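PDB 3T9P: mandelate racemase/muconate lactonizing enzyme family protein from Roseovarius sp. TM1035, which is of undetermined substrate specificity but probably abstracts the proton alpha to a carboxylate with metal assistance, as its enolase-superfamily relatives do. Local coordinates for residues G75-A78 against L79-A82; L111-M114 against R115-E119; M282-G286 against M287-L291; S312-T315 against M316-H320. All coordinates share one frame; numbering follows the deposited sequence.

Contact 1: residues G75-A78 against L79-A82; sequences GTDA and LDFA
Asp77 folds its side chain forward over the two residues that follow it and grips the backbone of Leu79. The side chain leaves the main chain with CG anti to the backbone N (chi1 -175°), which lays the carboxylate along the outgoing chain. At its base, Asp77 CB lies 3.6 Å from Asp80 O, and CG stands at the same distance from Asp80 N. One branch of the fork, Asp77 OD1, accepts a hydrogen bond of 2.8 Å from Leu79 N, with an N-H...O angle of 157°; the N-H comes from above the carboxylate plane, 39° out of it. The other branch, OD2, rests 3.4 Å from Asp80 CB. A side-chain oxygen accepting from the amide two residues on defines an Asx turn, and here it bends the loop between helices 58-73 and 82-91 in the N-terminal domain of an enolase-superfamily protein. The same bend brings the carboxylates of Asp77 and Asp80 within 4.5 Å of each other, OD2 to OD2, their planes perpendicular; such like charges would tend to make each other's ionisation somewhat harder. Replacing Asp77 with an alanine would probably leave the Leu79 amide without its acceptor and free the turn to open. Beyond the turn, Phe81 CB packs 3.7 Å from Asp77 O, and its CD2 lies 4.1 Å from Ala78 O, which approaches the ring obliquely. Phe81 occupies the N-cap position of helix 82-91, and its ring meets both Trp112 and His288 edge-to-face.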
loop_
_atom_site.group_PDB
_atom_site.type_symbol
_atom_site.label_atom_id
_atom_site.label_comp_id
_atom_site.label_asym_id
_atom_site.label_seq_id
_atom_site.Cartn_x
_atom_site.Cartn_y
_atom_site.Cartn_z
ATOM N N GLY A 75 10.949 12.685 19.558
ATOM C CA GLY A 75 10.424 13.738 20.439
ATOM C C GLY A 75 9.008 13.494 20.854
ATOM O O GLY A 75 8.431 14.329 21.598
ATOM N N THR A 76 8.384 12.386 20.419
ATOM C CA THR A 76 6.994 12.149 20.812
ATOM C C THR A 76 6.920 11.273 22.091
ATOM O O THR A 76 7.933 10.713 22.462
ATOM C CB THR A 76 6.116 11.451 19.652
ATOM O OG1 THR A 76 6.632 10.141 19.438
ATOM C CG2 THR A 76 6.171 12.291 18.355
ATOM N N ASP A 77 5.712 11.095 22.664
ATOM C CA ASP A 77 5.471 10.308 23.906
ATOM C C ASP A 77 5.814 8.835 23.677
ATOM O O ASP A 77 5.111 8.139 22.876
ATOM C CB ASP A 77 3.976 10.515 24.301
ATOM C CG ASP A 77 3.593 9.865 25.613
ATOM O OD1 ASP A 77 4.358 9.047 26.227
ATOM O OD2 ASP A 77 2.450 10.181 26.047
ATOM N N ALA A 78 6.854 8.358 24.393
ATOM C CA ALA A 78 7.298 6.944 24.287
ATOM C C ALA A 78 6.373 5.961 24.947
ATOM O O ALA A 78 6.451 4.746 24.599
ATOM C CB ALA A 78 8.773 6.711 24.695
ATOM N N LEU A 79 5.410 6.457 25.771
ATOM C CA LEU A 79 4.574 5.536 26.542
ATOM C C LEU A 79 3.109 5.501 26.136
ATOM O O LEU A 79 2.314 4.727 26.684
ATOM C CB LEU A 79 4.672 5.897 28.074
ATOM C CG LEU A 79 6.111 5.734 28.659
ATOM C CD1 LEU A 79 5.997 6.226 30.112
ATOM C CD2 LEU A 79 6.529 4.288 28.573
ATOM N N ASP A 80 2.714 6.375 25.233
ATOM C CA ASP A 80 1.297 6.422 24.876
ATOM C C ASP A 80 1.368 6.855 23.432
ATOM O O ASP A 80 1.545 8.063 23.123
ATOM C CB ASP A 80 0.520 7.414 25.715
ATOM C CG ASP A 80 -0.975 7.452 25.308
ATOM O OD1 ASP A 80 -1.438 6.510 24.659
ATOM O OD2 ASP A 80 -1.676 8.425 25.558
ATOM N N PHE A 81 1.418 5.858 22.537
ATOM C CA PHE A 81 1.854 6.209 21.132
ATOM C C PHE A 81 0.838 5.800 20.060
ATOM O O PHE A 81 1.115 5.911 18.867
ATOM C CB PHE A 81 3.248 5.573 20.877
ATOM C CG PHE A 81 3.259 4.054 20.894
ATOM C CD1 PHE A 81 3.022 3.326 19.686
ATOM C CD2 PHE A 81 3.553 3.320 22.081
ATOM C CE1 PHE A 81 3.066 1.973 19.658
ATOM C CE2 PHE A 81 3.626 1.926 22.063
ATOM C CZ PHE A 81 3.375 1.219 20.837
ATOM N N ALA A 82 -0.312 5.252 20.461
ATOM C CA ALA A 82 -1.304 4.877 19.415
ATOM C C ALA A 82 -1.644 6.092 18.482
ATOM O O ALA A 82 -1.641 5.991 17.217
ATOM C CB ALA A 82 -2.546 4.227 20.031
#

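Contact 2: residues L111-M114 against R115-E119; sequences LWDM and RGKLE
The indole of Trp112 and the guanidinium of Arg115 lie side by side and point the same way, their planes 25° apart, with Trp112 CZ3 3.9 Å from Arg115 NH1 in an oblique approach. The indole also meets the ring of His288, the two planes steeply inclined, and packs on Val123 and Leu126 of helix 123-126. The guanidinium has Glu119 OE2 at its edge, in its own plane: Arg115 NE donates over 3.0 Å in an almost straight line (176°), while the donor stands above the plane of the Glu119 carboxylate. This salt bridge and a second one, Asp113 to Lys117, each span four residues, the i to i+4 spacing that puts opposite charges on one side of a helix, here helix 98-119 of the N-terminal domain. Asp113 CG is anti to the backbone N (chi1 -171°), and the extended Lys117 chain runs back along the helix to meet it. Lys117 NZ reaches the syn lone pair of Asp113 OD2 at 2.6 Å. The carboxylate also accepts from the backbone amides of Trp50 and Trp369, so it joins the helix to strand 48-52 and to a loop late in the chain. An asparagine at Asp113 would probably strip Lys117 of its countercharge and set one of those two amides against an NH2 group. On a further side of the helix the chain of Met114, bent at its second and third torsions, brings SD 3.5 Å from Arg115 N and 4.4 Å from Leu118 CD2.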
loop_
_atom_site.group_PDB
_atom_site.type_symbol
_atom_site.label_atom_id
_atom_site.label_comp_id
_atom_site.label_asym_id
_atom_site.label_seq_id
_atom_site.Cartn_x
_atom_site.Cartn_y
_atom_site.Cartn_z
ATOM N N LEU A 111 8.672 -0.097 20.918
ATOM C CA LEU A 111 8.085 0.640 22.046
ATOM C C LEU A 111 7.346 -0.276 23.039
ATOM O O LEU A 111 7.343 -0.007 24.253
ATOM C CB LEU A 111 7.173 1.754 21.530
ATOM C CG LEU A 111 7.875 2.923 20.825
ATOM C CD1 LEU A 111 6.805 3.800 20.155
ATOM C CD2 LEU A 111 8.734 3.770 21.806
ATOM N N TRP A 112 6.641 -1.310 22.560
ATOM C CA TRP A 112 6.049 -2.274 23.536
ATOM C C TRP A 112 7.158 -2.932 24.367
ATOM O O TRP A 112 6.975 -3.162 25.544
ATOM C CB TRP A 112 5.182 -3.351 22.799
ATOM C CG TRP A 112 3.895 -2.740 22.253
ATOM C CD1 TRP A 112 3.552 -2.499 20.912
ATOM C CD2 TRP A 112 2.796 -2.333 23.035
ATOM N NE1 TRP A 112 2.288 -1.985 20.840
ATOM C CE2 TRP A 112 1.809 -1.821 22.137
ATOM C CE3 TRP A 112 2.536 -2.340 24.437
ATOM C CZ2 TRP A 112 0.581 -1.312 22.597
ATOM C CZ3 TRP A 112 1.321 -1.774 24.904
ATOM C CH2 TRP A 112 0.360 -1.275 23.979
ATOM N N ASP A 113 8.240 -3.335 23.732
ATOM C CA ASP A 113 9.334 -4.022 24.450
ATOM C C ASP A 113 9.951 -3.043 25.459
ATOM O O ASP A 113 10.242 -3.414 26.573
ATOM C CB ASP A 113 10.443 -4.448 23.458
ATOM C CG ASP A 113 11.539 -5.382 24.143
ATOM O OD1 ASP A 113 11.132 -6.454 24.714
ATOM O OD2 ASP A 113 12.789 -4.991 24.085
ATOM N N MET A 114 10.117 -1.809 25.048
ATOM C CA MET A 114 10.615 -0.741 25.929
ATOM C C MET A 114 9.750 -0.606 27.166
ATOM O O MET A 114 10.274 -0.680 28.313
ATOM C CB MET A 114 10.800 0.604 25.154
ATOM C CG MET A 114 11.503 1.755 26.006
ATOM S SD MET A 114 10.315 2.492 27.187
ATOM C CE MET A 114 9.179 3.291 26.028
ATOM N N ARG A 115 8.435 -0.413 26.980
ATOM C CA ARG A 115 7.507 -0.264 28.106
ATOM C C ARG A 115 7.453 -1.527 28.954
ATOM O O ARG A 115 7.457 -1.453 30.153
ATOM C CB ARG A 115 6.096 0.072 27.588
ATOM C CG ARG A 115 5.100 0.313 28.703
ATOM C CD ARG A 115 3.811 0.824 28.117
ATOM N NE ARG A 115 2.832 0.759 29.181
ATOM C CZ ARG A 115 1.524 0.774 29.004
ATOM N NH1 ARG A 115 0.996 0.812 27.778
ATOM N NH2 ARG A 115 0.738 0.686 30.066
ATOM N N GLY A 116 7.528 -2.688 28.337
ATOM C CA GLY A 116 7.564 -3.957 29.064
ATOM C C GLY A 116 8.768 -4.082 30.012
ATOM O O GLY A 116 8.578 -4.417 31.216
ATOM N N LYS A 117 9.970 -3.765 29.512
ATOM C CA LYS A 117 11.209 -3.729 30.347
ATOM C C LYS A 117 11.185 -2.663 31.417
ATOM O O LYS A 117 11.671 -2.865 32.519
ATOM C CB LYS A 117 12.406 -3.550 29.424
ATOM C CG LYS A 117 12.655 -4.933 28.696
ATOM C CD LYS A 117 13.571 -4.687 27.434
ATOM C CE LYS A 117 13.991 -6.019 26.840
ATOM N NZ LYS A 117 14.715 -5.899 25.580
ATOM N N LEU A 118 10.648 -1.492 31.111
ATOM C CA LEU A 118 10.514 -0.451 32.150
ATOM C C LEU A 118 9.553 -0.883 33.301
ATOM O O LEU A 118 9.836 -0.618 34.485
ATOM C CB LEU A 118 10.037 0.845 31.469
ATOM C CG LEU A 118 9.799 2.143 32.255
ATOM C CD1 LEU A 118 11.179 2.721 32.698
ATOM C CD2 LEU A 118 9.106 3.175 31.338
ATOM N N GLU A 119 8.432 -1.539 32.953
ATOM C CA GLU A 119 7.469 -2.037 33.910
ATOM C C GLU A 119 7.732 -3.398 34.481
ATOM O O GLU A 119 7.018 -3.788 35.420
ATOM C CB GLU A 119 6.022 -1.967 33.385
ATOM C CG GLU A 119 5.702 -0.541 32.964
ATOM C CD GLU A 119 4.237 -0.314 32.683
ATOM O OE1 GLU A 119 3.347 -1.105 33.152
ATOM O OE2 GLU A 119 3.941 0.663 31.958
#

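Contact 3: residues M282-G286 against M287-L291; sequences MYMGG and MHRTL. With FMT (formic acid), chain E.
Two consecutive glycines with positive phi, Gly285 (107°) and Gly286 (122°), turn the chain from the short helix 281-284 into helix 287-299, and Gly286 is the N-cap of the second helix. A side chain on Gly285 would collide with Arg289 CD, which packs 4.1 Å from Gly285 CA. Arg289 bends at its third torsion and brings its NE back to Met284 O, a 2.7 Å hydrogen bond in the guanidinium plane and nearly along the C=O axis. Its NH2 is held by Cys260 O, and Tyr262 meets the group in a cation-pi contact, which together probably hold the guanidinium in one orientation. Two residues on, Gly286 O accepts from Thr290 twice: from its N at 3.0 Å and from OG1 at 2.8 Å, the hydroxyl standing above the carbonyl plane. This junction follows strand 276-277 of the beta/alpha barrel that forms the C-terminal domain of enolase-superfamily proteins. Asp108 of helix 98-119 takes up the amides of Met287 and His288, tying the start of the barrel helix to the N-terminal domain. A water bridges Gly285 O and Arg289 N. Met284 lays its CB 3.4 Å from Thr290 OG1, and its bent chain sets CE 4.0 Å from Arg289 CB. At the far end, Tyr283 OH donates to O2 of a formic acid (2.6 Å), probably a crystallisation additive, which Lys94 of the second subunit also binds.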
loop_
_atom_site.group_PDB
_atom_site.type_symbol
_atom_site.label_atom_id
_atom_site.label_comp_id
_atom_site.label_asym_id
_atom_site.label_seq_id
_atom_site.Cartn_x
_atom_site.Cartn_y
_atom_site.Cartn_z
ATOM N N MET A 282 3.224 -7.908 11.636
ATOM C CA MET A 282 4.337 -7.135 11.007
ATOM C C MET A 282 3.822 -6.502 9.705
ATOM O O MET A 282 4.231 -5.410 9.412
ATOM C CB MET A 282 5.537 -8.056 10.602
ATOM C CG MET A 282 6.473 -8.377 11.706
ATOM S SD MET A 282 5.942 -8.340 13.461
ATOM C CE MET A 282 7.573 -8.198 14.263
ATOM N N TYR A 283 2.947 -7.159 8.912
ATOM C CA TYR A 283 2.413 -6.469 7.726
ATOM C C TYR A 283 1.396 -5.389 8.099
ATOM O O TYR A 283 1.069 -4.490 7.294
ATOM C CB TYR A 283 1.715 -7.478 6.780
ATOM C CG TYR A 283 2.591 -8.525 6.199
ATOM C CD1 TYR A 283 3.903 -8.241 5.839
ATOM C CD2 TYR A 283 2.069 -9.817 5.907
ATOM C CE1 TYR A 283 4.742 -9.237 5.222
ATOM C CE2 TYR A 283 2.839 -10.788 5.285
ATOM C CZ TYR A 283 4.183 -10.482 4.952
ATOM O OH TYR A 283 4.929 -11.440 4.360
ATOM N N MET A 284 0.806 -5.539 9.268
ATOM C CA MET A 284 -0.272 -4.602 9.703
ATOM C C MET A 284 0.296 -3.241 10.188
ATOM O O MET A 284 -0.434 -2.230 10.250
ATOM C CB MET A 284 -0.919 -5.171 10.988
ATOM C CG MET A 284 -2.145 -6.035 10.650
ATOM S SD MET A 284 -3.387 -5.253 9.581
ATOM C CE MET A 284 -3.726 -3.744 10.443
ATOM N N GLY A 285 1.563 -3.227 10.618
ATOM C CA GLY A 285 2.060 -1.992 11.244
ATOM C C GLY A 285 2.222 -2.090 12.754
ATOM O O GLY A 285 2.434 -1.070 13.408
ATOM N N GLY A 286 1.970 -3.274 13.351
ATOM C CA GLY A 286 2.424 -3.533 14.740
ATOM C C GLY A 286 1.214 -3.884 15.616
ATOM O O GLY A 286 0.141 -4.208 15.103
ATOM N N MET A 287 1.396 -3.863 16.936
ATOM C CA MET A 287 0.353 -4.418 17.848
ATOM C C MET A 287 -0.908 -3.528 17.927
ATOM O O MET A 287 -2.034 -4.029 17.929
ATOM C CB MET A 287 0.964 -4.601 19.254
ATOM C CG MET A 287 2.244 -5.498 19.185
ATOM S SD MET A 287 1.859 -7.298 18.876
ATOM C CE MET A 287 1.144 -7.814 20.405
ATOM N N HIS A 288 -0.724 -2.226 18.033
ATOM C CA HIS A 288 -1.908 -1.348 18.145
ATOM C C HIS A 288 -2.782 -1.581 16.936
ATOM O O HIS A 288 -3.974 -1.694 17.067
ATOM C CB HIS A 288 -1.476 0.152 18.176
ATOM C CG HIS A 288 -1.133 0.659 19.550
ATOM N ND1 HIS A 288 -2.024 0.608 20.605
ATOM C CD2 HIS A 288 -0.035 1.299 20.015
ATOM C CE1 HIS A 288 -1.446 1.121 21.691
ATOM N NE2 HIS A 288 -0.244 1.575 21.352
ATOM N N ARG A 289 -2.201 -1.605 15.731
ATOM C CA ARG A 289 -3.012 -1.743 14.540
ATOM C C ARG A 289 -3.621 -3.128 14.444
ATOM O O ARG A 289 -4.786 -3.227 14.063
ATOM C CB ARG A 289 -2.219 -1.378 13.292
ATOM C CG ARG A 289 -1.892 0.150 13.244
ATOM C CD ARG A 289 -1.125 0.504 11.885
ATOM N NE ARG A 289 -1.828 0.071 10.640
ATOM C CZ ARG A 289 -2.891 0.671 10.142
ATOM N NH1 ARG A 289 -3.367 1.797 10.775
ATOM N NH2 ARG A 289 -3.466 0.226 9.013
ATOM N N THR A 290 -2.882 -4.166 14.861
ATOM C CA THR A 290 -3.475 -5.517 14.811
ATOM C C THR A 290 -4.705 -5.624 15.805
ATOM O O THR A 290 -5.753 -6.193 15.474
ATOM C CB THR A 290 -2.379 -6.574 15.134
ATOM O OG1 THR A 290 -1.377 -6.386 14.133
ATOM C CG2 THR A 290 -2.940 -8.039 14.989
ATOM N N LEU A 291 -4.515 -5.076 17.002
ATOM C CA LEU A 291 -5.589 -4.969 18.011
ATOM C C LEU A 291 -6.850 -4.300 17.464
ATOM O O LEU A 291 -7.955 -4.762 17.742
ATOM C CB LEU A 291 -5.066 -4.188 19.243
ATOM C CG LEU A 291 -4.135 -5.026 20.129
ATOM C CD1 LEU A 291 -3.481 -4.045 21.186
ATOM C CD2 LEU A 291 -4.951 -6.241 20.784
HETATM C C FMT E . 4.909 -14.760 4.522
HETATM O O1 FMT E . 5.459 -15.443 3.586
HETATM O O2 FMT E . 4.022 -13.912 4.337
HETATM O O HOH W 1 0.575 -0.875 15.507
#

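Contact 4: residues S312-T315 against M316-H320; sequences SLVT and MCTMH
Ser312 opens helix 313-322 as its N-cap, one residue ahead of Leu313, whose side chain is the first to reach Met316 and Cys317. The capping bond is a weak one: Ser312 OG accepts from Val314 N over 3.5 Å, and the same hydroxyl also pairs with Gln52 and Asn310. Leu313, its CG anti to the backbone N (chi1 -171°), divides its two branches between neighbours one turn on. CD2 lies alongside Cys317 SG at 3.8 Å, whereas CD1 leans on Met316 CB, and the side chains of Leu313 and Met316 cross obliquely. Val314 gives its carbonyl to Thr318 twice. Thr318 N donates over 3.0 Å and Thr318 OG1 over 2.8 Å, and they approach Val314 O from opposite faces of its plane. The hydroxyl can do this because OG1 of Thr318 is anti to its own carbonyl carbon (chi1 -55°), a torsion that turns it back along the helix; the hydroxyl thus spends its proton on the helix's own backbone, and Val314 O is gripped by two donors. Thr315 directs OG1 to Asn310 O, which leaves its methyl for Met319: Thr315 CG2 stands 4.1 Å from Met319 SD. The Met319 sulfur also lies 3.7 Å from Thr315 O, the acceptor of its backbone amide. From here Thr315, Thr318 and Met319 pack onto Leu332 of strand 332-335, while Leu313, Val314 and Cys317 meet Met282. Gln52 joins the helix's N-terminus to the N-terminal domain. Helix 313-322, packed on strand 332-335, is consistent with the beta/alpha units of the barrel in enolase-superfamily proteins.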
loop_
_atom_site.group_PDB
_atom_site.type_symbol
_atom_site.label_atom_id
_atom_site.label_comp_id
_atom_site.label_asym_id
_atom_site.label_seq_id
_atom_site.Cartn_x
_atom_site.Cartn_y
_atom_site.Cartn_z
ATOM N N SER A 312 11.181 -15.185 12.694
ATOM C CA SER A 312 11.650 -13.904 13.155
ATOM C C SER A 312 10.829 -13.499 14.402
ATOM O O SER A 312 10.177 -14.349 14.965
ATOM C CB SER A 312 11.543 -12.914 12.038
ATOM O OG SER A 312 10.197 -12.527 11.837
ATOM N N LEU A 313 10.829 -12.239 14.806
ATOM C CA LEU A 313 10.077 -11.832 15.986
ATOM C C LEU A 313 8.508 -11.990 15.783
ATOM O O LEU A 313 7.718 -11.969 16.740
ATOM C CB LEU A 313 10.411 -10.372 16.242
ATOM C CG LEU A 313 9.838 -9.896 17.584
ATOM C CD1 LEU A 313 10.501 -10.577 18.699
ATOM C CD2 LEU A 313 9.882 -8.339 17.699
ATOM N N VAL A 314 8.089 -11.995 14.529
ATOM C CA VAL A 314 6.634 -12.066 14.236
ATOM C C VAL A 314 5.951 -13.205 15.051
ATOM O O VAL A 314 4.835 -13.065 15.506
ATOM C CB VAL A 314 6.360 -12.126 12.701
ATOM C CG1 VAL A 314 6.892 -13.469 12.060
ATOM C CG2 VAL A 314 4.787 -11.940 12.384
ATOM N N THR A 315 6.601 -14.346 15.182
ATOM C CA THR A 315 5.970 -15.422 15.898
ATOM C C THR A 315 5.792 -15.075 17.405
ATOM O O THR A 315 4.670 -15.265 17.947
ATOM C CB THR A 315 6.670 -16.812 15.607
ATOM O OG1 THR A 315 6.476 -17.114 14.214
ATOM C CG2 THR A 315 6.000 -18.060 16.501
ATOM N N MET A 316 6.795 -14.556 18.037
ATOM C CA MET A 316 6.688 -14.140 19.475
ATOM C C MET A 316 5.660 -13.000 19.648
ATOM O O MET A 316 4.834 -13.042 20.557
ATOM C CB MET A 316 8.082 -13.689 20.028
ATOM C CG MET A 316 8.059 -13.312 21.593
ATOM S SD MET A 316 7.335 -14.711 22.537
ATOM C CE MET A 316 8.705 -15.853 22.445
ATOM N N CYS A 317 5.597 -12.059 18.696
ATOM C CA CYS A 317 4.534 -10.977 18.852
ATOM C C CYS A 317 3.139 -11.604 18.791
ATOM O O CYS A 317 2.192 -11.190 19.571
ATOM C CB CYS A 317 4.660 -9.959 17.738
ATOM S SG CYS A 317 6.180 -8.938 17.785
ATOM N N THR A 318 2.971 -12.541 17.817
ATOM C CA THR A 318 1.727 -13.275 17.709
ATOM C C THR A 318 1.375 -14.056 19.007
ATOM O O THR A 318 0.185 -14.112 19.426
ATOM C CB THR A 318 1.744 -14.185 16.478
ATOM O OG1 THR A 318 2.032 -13.360 15.334
ATOM C CG2 THR A 318 0.419 -14.762 16.268
ATOM N N MET A 319 2.361 -14.694 19.616
ATOM C CA MET A 319 2.119 -15.424 20.829
ATOM C C MET A 319 1.587 -14.482 21.957
ATOM O O MET A 319 0.639 -14.851 22.665
ATOM C CB MET A 319 3.474 -16.010 21.305
ATOM C CG MET A 319 3.820 -17.293 20.478
ATOM S SD MET A 319 5.581 -17.790 20.539
ATOM C CE MET A 319 5.742 -18.048 22.383
ATOM N N HIS A 320 2.241 -13.319 22.153
ATOM C CA HIS A 320 1.793 -12.354 23.150
ATOM C C HIS A 320 0.428 -11.863 22.790
ATOM O O HIS A 320 -0.459 -11.749 23.695
ATOM C CB HIS A 320 2.723 -11.136 23.301
ATOM C CG HIS A 320 4.031 -11.450 23.968
ATOM N ND1 HIS A 320 4.310 -11.074 25.278
ATOM C CD2 HIS A 320 5.110 -12.182 23.551
ATOM C CE1 HIS A 320 5.552 -11.466 25.585
ATOM N NE2 HIS A 320 6.056 -12.144 24.560
#

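Overall arrangement
The four contacts follow one another along the chain and trace the meeting of the two domains. Contacts 1 and 2, with centres about 12 Å apart, belong to the N-terminal domain, a loop and helix 98-119; contact 3 joins helix 281-284 to helix 287-299, and contact 4, its centre about 12 Å away, lies on helix 313-322. Contact 3 connects the two pairs: its His288 touches Phe81 and Trp112, its Met287 touches Trp112, while Met282 and Met287 reach Leu313, Val314 and Cys317. Contacts 1 and 4, centres about 22 Å apart, do not touch. Such aromatic and methionine packing, with Asp108 bonding to Met287 and His288, joins the N-terminal domain to the barrel, which it covers in enolase-superfamily enzymes.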